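Short chain dehydrogenase (PDB 6UH2) binds NAD+ and probably acts as an oxidoreductase on CH-OH groups, as a member of the short-chain dehydrogenase/reductase family. Local coordinates at residues Val102-Phe106 against Glu107-Asp111; Ile80-Ser83 against Leu84-Asn88; Ile71-Arg74 against Lys75-Lys78; Ala178-Ile181 against His182-Tyr186. One frame throughout, in Å; residues are numbered along the deposited sequence. Where two conformers were deposited one is given.

Contact 1 (Val102-Phe106 against Glu107-Asp111); sequences VFTPF and EDRTD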
loop_
_atom_site.group_PDB
_atom_site.type_symbol
_atom_site.label_atom_id
_atom_site.label_comp_id
_atom_site.label_asym_id
_atom_site.label_seq_id
_atom_site.Cartn_x
_atom_site.Cartn_y
_atom_site.Cartn_z
ATOM N N VAL B 102 -13.030 14.495 -18.933
ATOM C CA VAL B 102 -13.898 14.869 -20.037
ATOM C C VAL B 102 -13.944 13.663 -20.968
ATOM O O VAL B 102 -13.057 12.809 -20.953
ATOM C CB VAL B 102 -13.391 16.149 -20.753
ATOM C CG1 VAL B 102 -11.983 15.931 -21.324
ATOM C CG2 VAL B 102 -14.357 16.614 -21.820
ATOM N N PHE B 103 -15.007 13.562 -21.770
ATOM C CA PHE B 103 -15.234 12.285 -22.438
ATOM C C PHE B 103 -15.352 12.311 -23.958
ATOM O O PHE B 103 -15.534 11.243 -24.553
ATOM C CB PHE B 103 -16.467 11.632 -21.802
ATOM C CG PHE B 103 -16.405 11.655 -20.298
ATOM C CD1 PHE B 103 -15.581 10.771 -19.619
ATOM C CD2 PHE B 103 -17.092 12.620 -19.573
ATOM C CE1 PHE B 103 -15.483 10.811 -18.237
ATOM C CE2 PHE B 103 -17.003 12.666 -18.197
ATOM C CZ PHE B 103 -16.195 11.761 -17.527
ATOM N N THR B 104 -15.216 13.464 -24.606
ATOM C CA THR B 104 -15.228 13.512 -26.064
ATOM C C THR B 104 -13.865 13.070 -26.615
ATOM O O THR B 104 -12.874 13.046 -25.884
ATOM C CB THR B 104 -15.566 14.926 -26.538
ATOM O OG1 THR B 104 -14.600 15.847 -26.018
ATOM C CG2 THR B 104 -16.980 15.338 -26.061
ATOM N N PRO B 105 -13.791 12.704 -27.895
ATOM C CA PRO B 105 -12.538 12.155 -28.430
ATOM C C PRO B 105 -11.419 13.183 -28.482
ATOM O O PRO B 105 -11.637 14.391 -28.581
ATOM C CB PRO B 105 -12.915 11.702 -29.843
ATOM C CG PRO B 105 -14.398 11.552 -29.825
ATOM C CD PRO B 105 -14.889 12.592 -28.874
ATOM N N PHE B 106 -10.197 12.652 -28.456
ATOM C CA PHE B 106 -8.992 13.470 -28.526
ATOM C C PHE B 106 -9.065 14.509 -29.634
ATOM O O PHE B 106 -8.691 15.669 -29.428
ATOM C CB PHE B 106 -7.779 12.558 -28.736
ATOM C CG PHE B 106 -6.531 13.279 -29.174
ATOM C CD1 PHE B 106 -5.836 14.082 -28.292
ATOM C CD2 PHE B 106 -6.037 13.116 -30.465
ATOM C CE1 PHE B 106 -4.661 14.731 -28.689
ATOM C CE2 PHE B 106 -4.871 13.759 -30.878
ATOM C CZ PHE B 106 -4.185 14.569 -29.991
ATOM N N GLU B 107 -9.561 14.124 -30.813
ATOM C CA GLU B 107 -9.522 15.067 -31.923
ATOM C C GLU B 107 -10.523 16.202 -31.754
ATOM O O GLU B 107 -10.421 17.210 -32.462
ATOM C CB GLU B 107 -9.735 14.342 -33.258
ATOM C CG GLU B 107 -11.040 13.606 -33.421
ATOM C CD GLU B 107 -10.980 12.163 -32.927
ATOM O OE1 GLU B 107 -10.018 11.809 -32.201
ATOM O OE2 GLU B 107 -11.907 11.386 -33.266
ATOM N N ASP B 108 -11.458 16.071 -30.817
ATOM C CA ASP B 108 -12.452 17.093 -30.546
ATOM C C ASP B 108 -12.171 17.868 -29.270
ATOM O O ASP B 108 -12.980 18.730 -28.902
ATOM C CB ASP B 108 -13.847 16.460 -30.465
ATOM C CG ASP B 108 -14.283 15.837 -31.779
ATOM O OD1 ASP B 108 -13.801 16.273 -32.844
ATOM O OD2 ASP B 108 -15.102 14.907 -31.742
ATOM N N ARG B 109 -11.061 17.585 -28.586
ATOM C CA ARG B 109 -10.742 18.285 -27.345
ATOM C C ARG B 109 -10.591 19.777 -27.598
ATOM O O ARG B 109 -9.829 20.193 -28.475
ATOM C CB ARG B 109 -9.445 17.742 -26.725
ATOM C CG ARG B 109 -9.132 18.345 -25.330
ATOM C CD ARG B 109 -9.981 17.703 -24.205
ATOM N NE ARG B 109 -9.883 16.263 -24.355
ATOM C CZ ARG B 109 -10.851 15.490 -24.817
ATOM N NH1 ARG B 109 -12.043 16.013 -25.110
ATOM N NH2 ARG B 109 -10.617 14.196 -24.989
ATOM N N THR B 110 -11.312 20.581 -26.818
ATOM C CA THR B 110 -11.169 22.028 -26.862
ATOM C C THR B 110 -10.195 22.475 -25.790
ATOM O O THR B 110 -9.918 21.745 -24.835
ATOM C CB THR B 110 -12.510 22.717 -26.642
ATOM O OG1 THR B 110 -12.936 22.472 -25.295
ATOM C CG2 THR B 110 -13.539 22.172 -27.611
ATOM N N ASP B 111 -9.664 23.690 -25.949
ATOM C CA ASP B 111 -8.763 24.183 -24.909
ATOM C C ASP B 111 -9.495 24.403 -23.591
ATOM O O ASP B 111 -8.905 24.252 -22.519
ATOM C CB ASP B 111 -8.077 25.464 -25.363
ATOM C CG ASP B 111 -7.117 25.226 -26.509
ATOM O OD1 ASP B 111 -6.597 24.087 -26.640
ATOM O OD2 ASP B 111 -6.889 26.172 -27.285
HETATM O O HOH W 1 -15.073 18.198 -27.291
#
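Thr104 O is gripped by the guanidinium group of Arg109, chiefly through NH2, which lies 2.7 Å from that oxygen in a fairly straight bond (161°); a second, weak bond comes from NH1. The same NH1 donates to Thr104 OG1, also at 2.7 Å, so the end of the arginine takes the carbonyl and the hydroxyl of one residue with both acceptors close to the guanidinium plane. Bends at chi2 and chi3 (78° and 49°) curl the Arg109 chain back over the turn to reach them. In the conformer given, Val102 CG1 rests over one face of the group, 3.7 Å from Arg109 CZ. A water links Thr104 OG1, which donates to it, with Asp108 O, which accepts from it.

The chain between these residues makes a short 3-10 turn, in which Asp108 N donates to Pro105 O (2.8 Å) and Arg109 N to Phe106 O (3.2 Å). Salt bridges from Arg109 NE to Glu171 and from NH1 to Glu113 fix the rotation of the guanidinium further. The turn thus forms a surface excursion between strand 93-96 and helix 111-139, tied by Glu113 to the first turn of that helix and by Glu171 to the start of helix 171-191.

Contact 2 (Ile80-Ser83 against Leu84-Asn88); sequences IFLS and LENQN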
loop_
_atom_site.group_PDB
_atom_site.type_symbol
_atom_site.label_atom_id
_atom_site.label_comp_id
_atom_site.label_asym_id
_atom_site.label_seq_id
_atom_site.Cartn_x
_atom_site.Cartn_y
_atom_site.Cartn_z
ATOM N N ILE B 80 -9.265 30.743 2.890
ATOM C CA ILE B 80 -9.626 29.581 3.701
ATOM C C ILE B 80 -8.474 29.188 4.617
ATOM O O ILE B 80 -8.673 28.910 5.806
ATOM C CB ILE B 80 -10.056 28.412 2.795
ATOM C CG1 ILE B 80 -11.450 28.675 2.236
ATOM C CG2 ILE B 80 -10.048 27.088 3.558
ATOM C CD1 ILE B 80 -11.822 27.704 1.150
ATOM N N PHE B 81 -7.246 29.172 4.090
ATOM C CA PHE B 81 -6.124 28.751 4.924
ATOM C C PHE B 81 -5.830 29.754 6.024
ATOM O O PHE B 81 -5.411 29.361 7.119
ATOM C CB PHE B 81 -4.898 28.472 4.065
ATOM C CG PHE B 81 -4.788 27.032 3.703
ATOM C CD1 PHE B 81 -5.640 26.488 2.756
ATOM C CD2 PHE B 81 -3.908 26.200 4.369
ATOM C CE1 PHE B 81 -5.590 25.152 2.444
ATOM C CE2 PHE B 81 -3.854 24.855 4.073
ATOM C CZ PHE B 81 -4.694 24.325 3.107
ATOM N N LEU B 82 -6.068 31.040 5.774
ATOM C CA LEU B 82 -5.961 32.023 6.846
ATOM C C LEU B 82 -6.982 31.741 7.938
ATOM O O LEU B 82 -6.659 31.777 9.134
ATOM C CB LEU B 82 -6.155 33.426 6.278
ATOM C CG LEU B 82 -6.230 34.564 7.293
ATOM C CD1 LEU B 82 -4.950 34.592 8.106
ATOM C CD2 LEU B 82 -6.460 35.888 6.584
ATOM N N SER B 83 -8.221 31.451 7.543
ATOM C CA SER B 83 -9.264 31.150 8.515
ATOM C C SER B 83 -8.960 29.869 9.292
ATOM O O SER B 83 -9.215 29.797 10.500
ATOM C CB SER B 83 -10.609 31.052 7.802
ATOM O OG SER B 83 -11.620 30.620 8.686
ATOM N N LEU B 84 -8.423 28.846 8.618
ATOM C CA LEU B 84 -8.072 27.608 9.309
ATOM C C LEU B 84 -7.015 27.857 10.371
ATOM O O LEU B 84 -7.109 27.333 11.489
ATOM C CB LEU B 84 -7.578 26.559 8.313
ATOM C CG LEU B 84 -8.608 26.019 7.316
ATOM C CD1 LEU B 84 -7.963 25.058 6.346
ATOM C CD2 LEU B 84 -9.749 25.343 8.055
ATOM N N GLU B 85 -5.995 28.654 10.044
ATOM C CA GLU B 85 -4.970 28.973 11.031
ATOM C C GLU B 85 -5.556 29.797 12.173
ATOM O O GLU B 85 -5.277 29.534 13.354
ATOM C CB GLU B 85 -3.810 29.714 10.355
ATOM C CG GLU B 85 -2.629 29.963 11.274
ATOM C CD GLU B 85 -1.480 30.679 10.579
ATOM O OE1 GLU B 85 -1.476 30.749 9.334
ATOM O OE2 GLU B 85 -0.585 31.183 11.290
ATOM N N ASN B 86 -6.383 30.793 11.837
ATOM C CA ASN B 86 -6.997 31.639 12.853
ATOM C C ASN B 86 -7.824 30.820 13.829
ATOM O O ASN B 86 -7.860 31.123 15.028
ATOM C CB ASN B 86 -7.880 32.701 12.196
ATOM C CG ASN B 86 -7.083 33.797 11.520
ATOM O OD1 ASN B 86 -5.851 33.781 11.513
ATOM N ND2 ASN B 86 -7.790 34.754 10.932
ATOM N N GLN B 87 -8.499 29.782 13.335
ATOM C CA GLN B 87 -9.401 28.970 14.138
ATOM C C GLN B 87 -8.721 27.759 14.756
ATOM O O GLN B 87 -9.416 26.893 15.299
ATOM C CB GLN B 87 -10.586 28.502 13.292
ATOM C CG GLN B 87 -11.474 29.605 12.754
ATOM C CD GLN B 87 -12.543 29.052 11.836
ATOM O OE1 GLN B 87 -13.400 28.284 12.264
ATOM N NE2 GLN B 87 -12.480 29.412 10.561
ATOM N N ASN B 88 -7.394 27.666 14.671
ATOM C CA ASN B 88 -6.665 26.485 15.139
ATOM C C ASN B 88 -7.232 25.224 14.506
ATOM O O ASN B 88 -7.509 24.226 15.178
ATOM C CB ASN B 88 -6.688 26.377 16.666
ATOM C CG ASN B 88 -6.099 27.590 17.340
ATOM O OD1 ASN B 88 -4.912 27.890 17.179
ATOM N ND2 ASN B 88 -6.923 28.300 18.101
HETATM O O HOH W 2 -2.373 29.967 7.099
#
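Leu84 lies side by side with Ile80, one turn earlier on helix 74-86 and pointing the same way; Leu84 CD1 meets Ile80 CG2 at 4.0 Å, while Leu84 CG sits 3.3 Å from Ile80 O, the carbonyl that accepts from Leu84 N. This buried leucine also touches Lys89 beyond the helix end.

On the partly exposed side, Ser83 O accepts from Gln87 N at 2.9 Å and, weakly, from Gln87 NE2. Ser83 OG lies anti to its backbone N (chi1 174°), which turns the hydroxyl toward the Gln87 amide; the modelled separation of OG and NE2 is too short to be trusted in detail. The other end of that amide, Gln87 OE1, is bonded to Lys89 NZ.

In the conformer given, Leu82 crosses Asn86 obliquely, with Leu82 CD1 3.6 Å from Asn86 OD1. Elsewhere on the helix a water donates both to Phe81 O and to Glu85 OE1, joining a backbone carbonyl to a carboxylate one turn on, and the Phe81 side chain packs against Leu128 and Thr132 of helix 111-139.

Asn88 N donates to Glu85 O at 3.1 Å, and Lys89 N pairs with Leu84 O. With Asn88 at positive phi (53°) as the C-prime residue, these bonds define a Schellman motif that ends the helix.

Contact 3 (Ile71-Arg74 against Lys75-Lys78); sequences ITNR and KEIK. With NAD (nicotinamide-adenine-dinucleotide), chain D.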
loop_
_atom_site.group_PDB
_atom_site.type_symbol
_atom_site.label_atom_id
_atom_site.label_comp_id
_atom_site.label_asym_id
_atom_site.label_seq_id
_atom_site.Cartn_x
_atom_site.Cartn_y
_atom_site.Cartn_z
ATOM N N ILE B 71 -10.844 24.749 -5.636
ATOM C CA ILE B 71 -9.400 24.603 -5.469
ATOM C C ILE B 71 -8.604 25.173 -6.634
ATOM O O ILE B 71 -7.373 25.197 -6.572
ATOM C CB ILE B 71 -8.999 23.126 -5.255
ATOM C CG1 ILE B 71 -9.319 22.294 -6.499
ATOM C CG2 ILE B 71 -9.673 22.557 -3.975
ATOM C CD1 ILE B 71 -8.947 20.820 -6.375
ATOM N N THR B 72 -9.262 25.616 -7.700
ATOM C CA THR B 72 -8.549 26.294 -8.769
ATOM C C THR B 72 -8.396 27.785 -8.509
ATOM O O THR B 72 -7.708 28.454 -9.279
ATOM C CB THR B 72 -9.251 26.100 -10.123
ATOM O OG1 THR B 72 -10.484 26.837 -10.155
ATOM C CG2 THR B 72 -9.528 24.624 -10.390
ATOM N N ASN B 73 -9.013 28.314 -7.444
ATOM C CA ASN B 73 -9.024 29.750 -7.145
ATOM C C ASN B 73 -8.066 30.033 -5.989
ATOM O O ASN B 73 -8.399 29.783 -4.825
ATOM C CB ASN B 73 -10.445 30.212 -6.808
ATOM C CG ASN B 73 -10.556 31.726 -6.677
ATOM O OD1 ASN B 73 -9.869 32.354 -5.869
ATOM N ND2 ASN B 73 -11.419 32.318 -7.487
ATOM N N ARG B 74 -6.893 30.600 -6.305
ATOM C CA ARG B 74 -5.907 30.878 -5.257
ATOM C C ARG B 74 -6.463 31.818 -4.189
ATOM O O ARG B 74 -6.196 31.634 -2.997
ATOM C CB ARG B 74 -4.623 31.460 -5.852
ATOM C CG ARG B 74 -3.566 31.778 -4.787
ATOM C CD ARG B 74 -2.230 32.249 -5.364
ATOM N NE ARG B 74 -1.458 31.168 -5.978
ATOM C CZ ARG B 74 -0.514 30.454 -5.361
ATOM N NH1 ARG B 74 -0.218 30.669 -4.086
ATOM N NH2 ARG B 74 0.136 29.502 -6.027
ATOM N N LYS B 75 -7.216 32.847 -4.590
ATOM C CA LYS B 75 -7.714 33.791 -3.593
ATOM C C LYS B 75 -8.635 33.095 -2.595
ATOM O O LYS B 75 -8.540 33.329 -1.380
ATOM C CB LYS B 75 -8.432 34.961 -4.274
ATOM C CG LYS B 75 -8.744 36.123 -3.328
ATOM C CD LYS B 75 -9.651 37.153 -3.985
ATOM C CE LYS B 75 -10.121 38.214 -2.982
ATOM N NZ LYS B 75 -10.842 37.604 -1.822
ATOM N N GLU B 76 -9.528 32.230 -3.093
ATOM C CA GLU B 76 -10.408 31.449 -2.225
ATOM C C GLU B 76 -9.613 30.576 -1.265
ATOM O O GLU B 76 -9.891 30.541 -0.061
ATOM C CB GLU B 76 -11.325 30.559 -3.062
ATOM C CG GLU B 76 -12.568 31.216 -3.610
ATOM C CD GLU B 76 -13.477 30.199 -4.281
ATOM O OE1 GLU B 76 -13.882 30.415 -5.448
ATOM O OE2 GLU B 76 -13.767 29.165 -3.645
ATOM N N ILE B 77 -8.641 29.831 -1.789
ATOM C CA ILE B 77 -7.872 28.919 -0.952
ATOM C C ILE B 77 -7.056 29.696 0.073
ATOM O O ILE B 77 -6.972 29.312 1.247
ATOM C CB ILE B 77 -6.980 28.025 -1.829
ATOM C CG1 ILE B 77 -7.840 27.116 -2.725
ATOM C CG2 ILE B 77 -5.976 27.250 -0.970
ATOM C CD1 ILE B 77 -8.936 26.347 -1.993
ATOM N N LYS B 78 -6.444 30.801 -0.353
ATOM C CA LYS B 78 -5.661 31.622 0.558
ATOM C C LYS B 78 -6.493 32.066 1.751
ATOM O O LYS B 78 -6.066 31.943 2.906
ATOM C CB LYS B 78 -5.110 32.840 -0.184
ATOM C CG LYS B 78 -4.392 33.818 0.726
ATOM C CD LYS B 78 -3.835 35.008 -0.067
ATOM C CE LYS B 78 -3.099 35.987 0.843
ATOM N NZ LYS B 78 -1.643 36.084 0.511
HETATM P PA NAD D . -16.535 12.352 -8.358
HETATM O O1A NAD D . -16.788 12.999 -9.743
HETATM O O2A NAD D . -17.624 11.501 -7.702
HETATM O O5B NAD D . -16.044 13.474 -7.270
HETATM C C5B NAD D . -15.113 14.499 -7.563
HETATM C C4B NAD D . -15.426 15.569 -6.553
HETATM O O4B NAD D . -14.438 16.631 -6.835
HETATM C C3B NAD D . -16.824 16.184 -6.723
HETATM O O3B NAD D . -17.492 16.290 -5.442
HETATM C C2B NAD D . -16.517 17.595 -7.242
HETATM O O2B NAD D . -17.501 18.553 -6.825
HETATM C C1B NAD D . -15.098 17.862 -6.689
HETATM N N9A NAD D . -14.535 18.962 -7.465
HETATM C C8A NAD D . -14.647 19.205 -8.833
HETATM N N7A NAD D . -14.067 20.326 -9.166
HETATM C C5A NAD D . -13.574 20.861 -7.976
HETATM C C6A NAD D . -12.892 22.034 -7.670
HETATM N N6A NAD D . -12.554 22.938 -8.611
HETATM N N1A NAD D . -12.545 22.249 -6.392
HETATM C C2A NAD D . -12.871 21.364 -5.448
HETATM N N3A NAD D . -13.535 20.222 -5.643
HETATM C C4A NAD D . -13.864 20.013 -6.927
HETATM O O3 NAD D . -15.170 11.483 -8.416
HETATM P PN NAD D . -14.693 10.124 -7.691
HETATM O O1N NAD D . -14.980 8.891 -8.585
HETATM O O2N NAD D . -15.111 10.218 -6.220
HETATM O O5D NAD D . -13.050 10.412 -7.889
HETATM C C5D NAD D . -12.311 10.912 -6.795
HETATM C C4D NAD D . -10.842 10.861 -7.206
HETATM O O4D NAD D . -10.453 9.504 -7.662
HETATM C C3D NAD D . -10.606 11.743 -8.432
HETATM O O3D NAD D . -9.297 12.324 -8.389
HETATM C C2D NAD D . -10.622 10.773 -9.653
HETATM O O2D NAD D . -9.839 11.221 -10.747
HETATM C C1D NAD D . -9.976 9.528 -8.980
HETATM N N1N NAD D . -10.365 8.218 -9.614
HETATM C C2N NAD D . -11.671 7.855 -9.740
HETATM C C3N NAD D . -11.973 6.651 -10.326
HETATM C C7N NAD D . -13.405 6.265 -10.465
HETATM O O7N NAD D . -13.676 5.290 -11.150
HETATM N N7N NAD D . -14.340 7.001 -9.823
HETATM C C4N NAD D . -10.923 5.829 -10.771
HETATM C C5N NAD D . -9.625 6.223 -10.636
HETATM C C6N NAD D . -9.352 7.450 -10.035
#
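Residues 71-73 end the loop that leads from strand 64-68 into helix 74-86, and the helical bonding starts at once: Ile77 N donates to Asn73 O at 3.0 Å and Lys78 N to Arg74 O at 2.8 Å. Asn73 occupies the N-cap position. With its CG anti to the backbone N (chi1 -172°), OD1 is brought over the first turn to accept from Glu76 N, 2.8 Å away in a bond of 165°; the donor stands above the plane of the amide. The Glu76 chain crosses the Asn73 side chain at about a right angle, with Glu76 CG 3.7 Å from Asn73 CG, and carries its OE2 on to the backbone N of Asp70.

On the buried side Ile77 CD1 approaches Ile71 CA at 3.9 Å. Ile71 N donates almost linearly (175°) to N1A of the NAD adenine, 3.1 Å away, while the Ile71 side chain lies over one face of the base near N1A, with CG1 3.2 Å from that atom. Arg74 extends from the helix to Gln130 and Tyr131 of helix 111-139.

An asparagine N-cap thus begins the helix directly after an adenine-binding loop, the place where the Rossmann fold of short-chain dehydrogenases commonly recognises the adenine ring through a backbone amide.

Contact 4 (Ala178-Ile181 against His182-Tyr186); sequences AGII and HFTKY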
loop_
_atom_site.group_PDB
_atom_site.type_symbol
_atom_site.label_atom_id
_atom_site.label_comp_id
_atom_site.label_asym_id
_atom_site.label_seq_id
_atom_site.Cartn_x
_atom_site.Cartn_y
_atom_site.Cartn_z
ATOM N N ALA B 178 -0.700 11.053 -14.487
ATOM C CA ALA B 178 0.745 10.815 -14.475
ATOM C C ALA B 178 1.486 11.953 -13.788
ATOM O O ALA B 178 2.464 11.722 -13.059
ATOM C CB ALA B 178 1.276 10.655 -15.900
ATOM N N GLY B 179 1.044 13.190 -14.028
ATOM C CA GLY B 179 1.685 14.338 -13.400
ATOM C C GLY B 179 1.528 14.345 -11.889
ATOM O O GLY B 179 2.437 14.771 -11.169
ATOM N N ILE B 180 0.369 13.903 -11.391
ATOM C CA ILE B 180 0.129 13.846 -9.947
ATOM C C ILE B 180 0.965 12.747 -9.312
ATOM O O ILE B 180 1.508 12.911 -8.209
ATOM C CB ILE B 180 -1.375 13.642 -9.668
ATOM C CG1 ILE B 180 -2.150 14.931 -9.949
ATOM C CG2 ILE B 180 -1.633 13.173 -8.212
ATOM C CD1 ILE B 180 -3.634 14.688 -10.190
ATOM N N ILE B 181 1.050 11.594 -9.974
ATOM C CA ILE B 181 1.908 10.525 -9.472
ATOM C C ILE B 181 3.351 11.010 -9.360
ATOM O O ILE B 181 4.042 10.724 -8.373
ATOM C CB ILE B 181 1.772 9.283 -10.369
ATOM C CG1 ILE B 181 0.375 8.670 -10.197
ATOM C CG2 ILE B 181 2.844 8.254 -10.043
ATOM C CD1 ILE B 181 0.036 7.617 -11.255
ATOM N N HIS B 182 3.826 11.769 -10.348
ATOM C CA HIS B 182 5.225 12.187 -10.288
ATOM C C HIS B 182 5.401 13.361 -9.335
ATOM O O HIS B 182 6.449 13.477 -8.691
ATOM C CB HIS B 182 5.749 12.529 -11.691
ATOM C CG HIS B 182 7.233 12.381 -11.824
ATOM N ND1 HIS B 182 7.897 11.233 -11.453
ATOM C CD2 HIS B 182 8.182 13.236 -12.279
ATOM C CE1 HIS B 182 9.195 11.388 -11.663
ATOM N NE2 HIS B 182 9.394 12.592 -12.171
ATOM N N PHE B 183 4.382 14.215 -9.213
ATOM C CA PHE B 183 4.402 15.272 -8.196
ATOM C C PHE B 183 4.509 14.684 -6.794
ATOM O O PHE B 183 5.176 15.247 -5.918
ATOM C CB PHE B 183 3.137 16.123 -8.310
ATOM C CG PHE B 183 3.032 17.202 -7.267
ATOM C CD1 PHE B 183 3.912 18.274 -7.272
ATOM C CD2 PHE B 183 2.057 17.148 -6.285
ATOM C CE1 PHE B 183 3.832 19.276 -6.299
ATOM C CE2 PHE B 183 1.957 18.150 -5.324
ATOM C CZ PHE B 183 2.838 19.215 -5.331
ATOM N N THR B 184 3.847 13.553 -6.569
ATOM C CA THR B 184 3.937 12.862 -5.288
ATOM C C THR B 184 5.379 12.519 -4.946
ATOM O O THR B 184 5.835 12.743 -3.814
ATOM C CB THR B 184 3.086 11.602 -5.343
ATOM O OG1 THR B 184 1.722 11.961 -5.585
ATOM C CG2 THR B 184 3.198 10.820 -4.049
ATOM N N LYS B 185 6.109 11.953 -5.912
ATOM C CA LYS B 185 7.522 11.652 -5.701
ATOM C C LYS B 185 8.327 12.923 -5.495
ATOM O O LYS B 185 9.209 12.977 -4.630
ATOM C CB LYS B 185 8.087 10.868 -6.894
ATOM C CG LYS B 185 7.340 9.568 -7.214
ATOM C CD LYS B 185 7.949 8.879 -8.444
ATOM C CE LYS B 185 7.493 7.432 -8.574
ATOM N NZ LYS B 185 6.025 7.335 -8.659
ATOM N N TYR B 186 8.053 13.956 -6.293
ATOM C CA TYR B 186 8.801 15.202 -6.162
ATOM C C TYR B 186 8.637 15.804 -4.772
ATOM O O TYR B 186 9.624 16.171 -4.111
ATOM C CB TYR B 186 8.336 16.201 -7.211
ATOM C CG TYR B 186 9.089 17.516 -7.160
ATOM C CD1 TYR B 186 8.691 18.542 -6.287
ATOM C CD2 TYR B 186 10.188 17.736 -7.979
ATOM C CE1 TYR B 186 9.374 19.753 -6.244
ATOM C CE2 TYR B 186 10.874 18.952 -7.951
ATOM C CZ TYR B 186 10.463 19.952 -7.080
ATOM O OH TYR B 186 11.141 21.152 -7.045
HETATM O O HOH W 3 4.238 8.249 -6.743
#
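Thr184 gives Ile180 O two donors, its backbone N at 2.9 Å and its hydroxyl OG1 at 2.8 Å, which reach the carbonyl from opposite faces of its plane. The hydroxyl is placed beside the backbone N (chi1 -61°), folded back toward the preceding turn, and besides donating to Ile180 O it is hydrogen-bonded to Asn147 ND2 of strand 144-148. Both roles of this buried group are therefore taken up, one within the helix and one by the sheet.

One residue further on, Ile181 O is held less firmly by its own helix: the bond from Lys185 N is weak at 3.4 Å. A water also donates to Ile181 O (3.0 Å) and accepts from Lys185 NZ (2.8 Å), bridging the two. The Lys185 chain runs beside Ile181, pointing the same way, and a bend at chi4 (58°) leaves NZ 3.6 Å from Ile181 CG2. Lys185 also packs on Ile261 of the second subunit.

The preceding carbonyls are met by regular helical bonds, Ala178 O by His182 N and Gly179 O by Phe183 N (2.8 Å). Ile181 and Thr184 lean on strand 197-203, whereas Ile180 and Phe183 touch helix 111-139. This is the interior of helix 171-191, whose earlier turns carry Tyr173 and Lys177, both bound to NAD, in the YxxxK pattern of the short-chain dehydrogenase fold.

Overall arrangement
Contacts 3 and 2 follow each other along helix 74-86, from its N-cap to its Schellman end, with centres 14 Å apart. Contact 3 holds the adenine of NAD directly, whereas the Ile80 side chain of contact 2 stays about 9 Å from the cofactor. Contact 4 lies on helix 171-191, its centre 21 Å from that of contact 3, and its Ile180 side chain comes within about 6 Å of NAD. Contact 1 is more peripheral, although its Val102 side chain, in the conformer given, is about 7 Å from that of Tyr173. Helix 111-139 connects all four: side chains from each contact touch it, at different points along its length.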